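Local coordinates for protein LIP (Serratia marcescens, PDB 4A1R) that is a membrane-bound lipoprotein component of the type VI secretion system, with a beta-sandwich fold of the TssJ family, at residues Gly83-Ala86 with Leu87-Tyr91. Residues are numbered along the deposited sequence; the frame is centred on the assembly and turned at random.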
loop_
_atom_site.group_PDB
_atom_site.type_symbol
_atom_site.label_atom_id
_atom_site.label_comp_id
_atom_site.label_asym_id
_atom_site.label_seq_id
_atom_site.Cartn_x
_atom_site.Cartn_y
_atom_site.Cartn_z
ATOM N N GLY A 83 -5.024 1.546 9.305
ATOM C CA GLY A 83 -6.450 1.351 9.470
ATOM C C GLY A 83 -6.700 -0.007 10.109
ATOM O O GLY A 83 -5.756 -0.699 10.491
ATOM N N GLN A 84 -7.967 -0.376 10.183
ATOM C CA GLN A 84 -8.377 -1.666 10.728
ATOM C C GLN A 84 -8.349 -2.655 9.620
ATOM O O GLN A 84 -8.725 -2.355 8.472
ATOM C CB GLN A 84 -9.800 -1.602 11.305
ATOM C CG GLN A 84 -9.891 -0.795 12.578
ATOM C CD GLN A 84 -11.265 -0.872 13.209
ATOM O OE1 GLN A 84 -11.386 -0.894 14.428
ATOM N NE2 GLN A 84 -12.300 -0.917 12.390
ATOM N N SER A 85 -7.878 -3.848 9.956
ATOM C CA SER A 85 -7.878 -4.931 9.001
ATOM C C SER A 85 -9.268 -5.550 9.035
ATOM O O SER A 85 -10.189 -4.979 9.592
ATOM C CB SER A 85 -6.757 -5.927 9.305
ATOM O OG SER A 85 -6.697 -6.923 8.298
ATOM N N ALA A 86 -9.444 -6.691 8.402
ATOM C CA ALA A 86 -10.726 -7.373 8.467
ATOM C C ALA A 86 -10.419 -8.847 8.452
ATOM O O ALA A 86 -9.299 -9.240 8.103
ATOM C CB ALA A 86 -11.614 -6.986 7.303
ATOM N N LEU A 87 -11.394 -9.664 8.845
ATOM C CA LEU A 87 -11.140 -11.082 9.024
ATOM C C LEU A 87 -10.608 -11.687 7.735
ATOM O O LEU A 87 -9.607 -12.406 7.744
ATOM C CB LEU A 87 -12.403 -11.817 9.484
ATOM C CG LEU A 87 -12.192 -13.091 10.321
ATOM C CD1 LEU A 87 -11.486 -14.215 9.569
ATOM C CD2 LEU A 87 -11.465 -12.796 11.631
ATOM N N ASP A 88 -11.278 -11.371 6.631
ATOM C CA ASP A 88 -10.940 -11.945 5.331
ATOM C C ASP A 88 -9.980 -11.099 4.501
ATOM O O ASP A 88 -9.832 -11.319 3.302
ATOM C CB ASP A 88 -12.192 -12.281 4.522
ATOM C CG ASP A 88 -13.297 -11.275 4.699
ATOM O OD1 ASP A 88 -13.034 -10.148 5.181
ATOM O OD2 ASP A 88 -14.443 -11.632 4.359
ATOM N N ALA A 89 -9.299 -10.162 5.145
ATOM C CA ALA A 89 -8.275 -9.403 4.459
ATOM C C ALA A 89 -7.041 -10.280 4.273
ATOM O O ALA A 89 -6.553 -10.849 5.230
ATOM C CB ALA A 89 -7.942 -8.168 5.249
ATOM N N ARG A 90 -6.540 -10.384 3.044
ATOM C CA ARG A 90 -5.328 -11.183 2.769
ATOM C C ARG A 90 -4.148 -10.377 2.194
ATOM O O ARG A 90 -2.985 -10.820 2.216
ATOM C CB ARG A 90 -5.670 -12.369 1.858
ATOM C CG ARG A 90 -6.644 -13.370 2.470
ATOM C CD ARG A 90 -6.091 -13.971 3.758
ATOM N NE ARG A 90 -7.005 -14.948 4.359
ATOM C CZ ARG A 90 -7.982 -14.661 5.224
ATOM N NH1 ARG A 90 -8.201 -13.416 5.623
ATOM N NH2 ARG A 90 -8.754 -15.630 5.697
ATOM N N TYR A 91 -4.437 -9.202 1.660
ATOM C CA TYR A 91 -3.370 -8.369 1.062
ATOM C C TYR A 91 -3.635 -6.883 1.307
ATOM O O TYR A 91 -4.781 -6.482 1.378
ATOM C CB TYR A 91 -3.306 -8.605 -0.452
ATOM C CG TYR A 91 -2.855 -10.006 -0.878
ATOM C CD1 TYR A 91 -1.499 -10.317 -0.981
ATOM C CD2 TYR A 91 -3.786 -10.998 -1.196
ATOM C CE1 TYR A 91 -1.084 -11.587 -1.360
ATOM C CE2 TYR A 91 -3.382 -12.267 -1.587
ATOM C CZ TYR A 91 -2.033 -12.553 -1.660
ATOM O OH TYR A 91 -1.610 -13.805 -2.050
#
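S85, just past the end of strand 79-84, meets A89 across the turn that follows: its OG lies 3.5 Å from A89 CB. The S85 side chain is turned so that OG stands opposite its backbone N (chi1 -175°), which points it toward the turn and lets it reach A86 O by a weak hydrogen bond at 3.5 Å. A86 then opens a type I beta turn that ends at A89, whose N donates to A86 O at 3.1 Å, so that this oxygen takes both bonds. The methyls of A86 and A89 approach to 4.4 Å between CB atoms, and both also touch L65 of strand 64-72. D88 OD1 skirts the A86 methyl, while OD2 forms a salt bridge with R39. Beyond the turn, the R90 side chain folds back, and its NH1 donates to L87 O at 2.7 Å and to A89 O at 3.1 Å, both acceptors lying close to the guanidinium plane; it meets a lone pair of L87 O within its carbonyl plane, but approaches A89 O from above. The connection passes from one sheet of the sandwich to the other, reaching strand 91-96 through a classic beta bulge where R90 and Y91 face L38. Two carbonyls gripped by one guanidinium nitrogen, added to the turn's own bond, should restrain this surface loop.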